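Local coordinates for ribosomal-protein-S5-alanine N-acetyltransferase (Vibrio fischeri, PDB 3IGR) that probably acetylates the N-terminal alanine of ribosomal protein uS5, taking the acetyl group from acetyl-CoA and releasing CoA, at residues I23-R29 with I80-V84. Sequence-based numbering, arbitrary orientation.
Sequences IANYFMR and IIGTV
Ile80 meets helix 23-29 with both branches of its side chain. Ile80 CD1 lies 3.6 Å from the backbone N of Ile23, while Ile80 CG2 sits 3.9 Å from Ile23 CD1 and packs against the root of the Tyr26 ring. The carbonyl of Ile80 takes the polar bond of the contact: Arg29 NH2 donates to Ile80 O over 2.8 Å, with the acceptor at the guanidinium edge, near its plane. The bend in the Arg29 chain (chi3 80°) turns the group back to the strand, and NE forms a salt bridge with Asp104, so a second bond helps fix its rotation. Farther on, Ile81 and Gly82 pass along the Tyr26 ring, whose CE1 is 3.4 Å from Ile81 C and 3.5 Å from Gly82 N. With chi1 at 166°, the Tyr26 ring extends from the helix along this backbone, with Tyr26 OH 3.7 Å from Gly82 CA and hydrogen-bonded to Ser102 OG. Thr83 then splits its two branches: OG1 joins the same Ser102 hydroxyl, while CG2 enters the apolar layer, 3.8 Å from Ile23 CD1 and close to Phe27 CZ. Helix and strand segments run nearly at right angles (80°). Opposite Val72, Ile81 and Gly82 form a classic beta bulge, in a strand of the central mixed sheet of the GNAT acetyltransferase fold, here covered by its N-terminal helix.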
ATOM      1  N   ILE A  23     -27.071   5.624  -9.589  1.00 11.19           N
ATOM      2  CA  ILE A  23     -26.409   4.401 -10.061  1.00 10.94           C
ATOM      3  C   ILE A  23     -26.648   4.167 -11.565  1.00 10.33           C
ATOM      4  O   ILE A  23     -25.735   3.749 -12.282  1.00 10.45           O
ATOM      5  CB  ILE A  23     -26.734   3.130  -9.198  1.00 10.59           C
ATOM      6  CG1 ILE A  23     -25.755   1.988  -9.511  1.00 10.62           C
ATOM      7  CG2 ILE A  23     -28.181   2.669  -9.399  1.00 10.22           C
ATOM      8  CD1 ILE A  23     -24.328   2.271  -9.119  1.00 10.32           C
ATOM      9  N   ALA A  24     -27.864   4.446 -12.025  1.00  9.96           N
ATOM     10  CA  ALA A  24     -28.199   4.340 -13.447  1.00 10.29           C
ATOM     11  C   ALA A  24     -27.297   5.257 -14.271  1.00 10.44           C
ATOM     12  O   ALA A  24     -26.689   4.810 -15.248  1.00 10.19           O
ATOM     13  CB  ALA A  24     -29.679   4.697 -13.685  1.00 10.19           C
ATOM     14  N   ASN A  25     -27.220   6.533 -13.866  1.00 10.63           N
ATOM     15  CA  ASN A  25     -26.369   7.521 -14.533  1.00 10.85           C
ATOM     16  C   ASN A  25     -24.927   7.056 -14.614  1.00 11.01           C
ATOM     17  O   ASN A  25     -24.271   7.244 -15.631  1.00 11.56           O
ATOM     18  CB  ASN A  25     -26.436   8.882 -13.836  1.00 11.33           C
ATOM     19  CG  ASN A  25     -27.777   9.552 -13.994  1.00 11.65           C
ATOM     20  OD1 ASN A  25     -28.591   9.157 -14.831  1.00 13.64           O
ATOM     21  ND2 ASN A  25     -28.017  10.581 -13.194  1.00 13.20           N
ATOM     22  N   TYR A  26     -24.444   6.445 -13.538  1.00 10.49           N
ATOM     23  CA  TYR A  26     -23.072   5.963 -13.482  1.00 10.05           C
ATOM     24  C   TYR A  26     -22.789   4.906 -14.556  1.00  9.88           C
ATOM     25  O   TYR A  26     -21.749   4.960 -15.208  1.00 10.19           O
ATOM     26  CB  TYR A  26     -22.731   5.425 -12.086  1.00  9.71           C
ATOM     27  CG  TYR A  26     -21.459   4.610 -12.049  1.00  8.63           C
ATOM     28  CD1 TYR A  26     -20.212   5.230 -11.998  1.00  6.41           C
ATOM     29  CD2 TYR A  26     -21.499   3.210 -12.071  1.00  9.09           C
ATOM     30  CE1 TYR A  26     -19.052   4.491 -11.994  1.00  5.56           C
ATOM     31  CE2 TYR A  26     -20.338   2.462 -12.049  1.00  6.79           C
ATOM     32  CZ  TYR A  26     -19.118   3.106 -12.007  1.00  7.05           C
ATOM     33  OH  TYR A  26     -17.964   2.360 -11.982  1.00  8.45           O
ATOM     34  N   PHE A  27     -23.685   3.938 -14.726  1.00  9.54           N
ATOM     35  CA  PHE A  27     -23.421   2.884 -15.696  1.00  9.60           C
ATOM     36  C   PHE A  27     -23.665   3.398 -17.100  1.00 10.13           C
ATOM     37  O   PHE A  27     -22.979   3.018 -18.045  1.00 10.28           O
ATOM     38  CB  PHE A  27     -24.219   1.607 -15.385  1.00  9.87           C
ATOM     39  CG  PHE A  27     -23.640   0.813 -14.236  1.00 10.04           C
ATOM     40  CD1 PHE A  27     -22.386   0.218 -14.356  1.00 10.40           C
ATOM     41  CD2 PHE A  27     -24.326   0.693 -13.036  1.00 10.78           C
ATOM     42  CE1 PHE A  27     -21.825  -0.501 -13.297  1.00 11.96           C
ATOM     43  CE2 PHE A  27     -23.772  -0.024 -11.967  1.00 13.29           C
ATOM     44  CZ  PHE A  27     -22.519  -0.626 -12.102  1.00 12.42           C
HETATM   45  N   MSE A  28     -24.612   4.315 -17.221  1.00 10.26           N
HETATM   46  CA  MSE A  28     -24.914   4.896 -18.508  1.00 11.22           C
HETATM   47  C   MSE A  28     -23.753   5.795 -18.947  1.00 11.33           C
HETATM   48  O   MSE A  28     -23.411   5.833 -20.121  1.00 11.39           O
HETATM   49  CB  MSE A  28     -26.250   5.618 -18.416  1.00 11.03           C
HETATM   50  CG  MSE A  28     -26.465   6.686 -19.391  1.00 12.87           C
HETATM   51 SE   MSE A  28     -28.320   7.221 -19.290  1.00 18.62          SE
HETATM   52  CE  MSE A  28     -28.619   7.251 -17.361  1.00 16.00           C
ATOM     53  N   ARG A  29     -23.135   6.473 -17.978  1.00 11.59           N
ATOM     54  CA  ARG A  29     -21.959   7.325 -18.198  1.00 11.80           C
ATOM     55  C   ARG A  29     -20.740   6.511 -18.650  1.00 11.88           C
ATOM     56  O   ARG A  29     -20.010   6.918 -19.554  1.00 12.03           O
ATOM     57  CB  ARG A  29     -21.639   8.112 -16.912  1.00 11.88           C
ATOM     58  CG  ARG A  29     -20.583   9.200 -17.029  1.00 12.05           C
ATOM     59  CD  ARG A  29     -20.710  10.276 -15.917  1.00 10.33           C
ATOM     60  NE  ARG A  29     -20.125   9.831 -14.655  1.00  9.71           N
ATOM     61  CZ  ARG A  29     -20.812   9.453 -13.571  1.00  9.60           C
ATOM     62  NH1 ARG A  29     -22.142   9.473 -13.550  1.00  8.83           N
ATOM     63  NH2 ARG A  29     -20.159   9.060 -12.489  1.00  8.73           N
ATOM     64  N   ILE A  80     -22.186   8.999  -7.939  1.00 12.73           N
ATOM     65  CA  ILE A  80     -21.548   7.691  -7.785  1.00 11.95           C
ATOM     66  C   ILE A  80     -20.457   7.581  -8.840  1.00 11.78           C
ATOM     67  O   ILE A  80     -20.697   7.886 -10.016  1.00 11.69           O
ATOM     68  CB  ILE A  80     -22.582   6.541  -7.936  1.00 11.70           C
ATOM     69  CG1 ILE A  80     -23.470   6.472  -6.690  1.00 11.41           C
ATOM     70  CG2 ILE A  80     -21.896   5.189  -8.218  1.00 10.22           C
ATOM     71  CD1 ILE A  80     -24.737   5.630  -6.862  1.00  9.19           C
ATOM     72  N   ILE A  81     -19.266   7.163  -8.414  1.00 11.34           N
ATOM     73  CA  ILE A  81     -18.103   7.073  -9.301  1.00 11.47           C
ATOM     74  C   ILE A  81     -17.431   5.705  -9.249  1.00 11.45           C
ATOM     75  O   ILE A  81     -16.349   5.514  -9.799  1.00 10.89           O
ATOM     76  CB  ILE A  81     -17.059   8.167  -8.981  1.00 12.18           C
ATOM     77  CG1 ILE A  81     -16.530   7.979  -7.550  1.00 13.35           C
ATOM     78  CG2 ILE A  81     -17.691   9.551  -9.196  1.00 11.56           C
ATOM     79  CD1 ILE A  81     -15.031   8.051  -7.399  1.00 15.86           C
ATOM     80  N   GLY A  82     -18.086   4.745  -8.601  1.00 11.79           N
ATOM     81  CA  GLY A  82     -17.519   3.399  -8.474  1.00 12.03           C
ATOM     82  C   GLY A  82     -18.443   2.474  -7.718  1.00 12.21           C
ATOM     83  O   GLY A  82     -19.400   2.926  -7.084  1.00 12.00           O
ATOM     84  N   THR A  83     -18.153   1.173  -7.804  1.00 11.89           N
ATOM     85  CA  THR A  83     -18.936   0.149  -7.142  1.00 11.97           C
ATOM     86  C   THR A  83     -17.986  -0.938  -6.649  1.00 11.91           C
ATOM     87  O   THR A  83     -16.921  -1.158  -7.236  1.00 11.57           O
ATOM     88  CB  THR A  83     -19.972  -0.527  -8.105  1.00 11.63           C
ATOM     89  OG1 THR A  83     -19.269  -1.146  -9.179  1.00 11.86           O
ATOM     90  CG2 THR A  83     -20.994   0.476  -8.673  1.00 10.85           C
ATOM     91  N   VAL A  84     -18.358  -1.595  -5.564  1.00 11.80           N
ATOM     92  CA  VAL A  84     -17.637  -2.789  -5.101  1.00 12.12           C
ATOM     93  C   VAL A  84     -18.740  -3.721  -4.672  1.00 12.39           C
ATOM     94  O   VAL A  84     -19.490  -3.406  -3.748  1.00 12.37           O
ATOM     95  CB  VAL A  84     -16.648  -2.513  -3.920  1.00 12.32           C
ATOM     96  CG1 VAL A  84     -15.861  -3.767  -3.566  1.00 11.57           C
ATOM     97  CG2 VAL A  84     -15.645  -1.393  -4.279  1.00 12.88           C
TER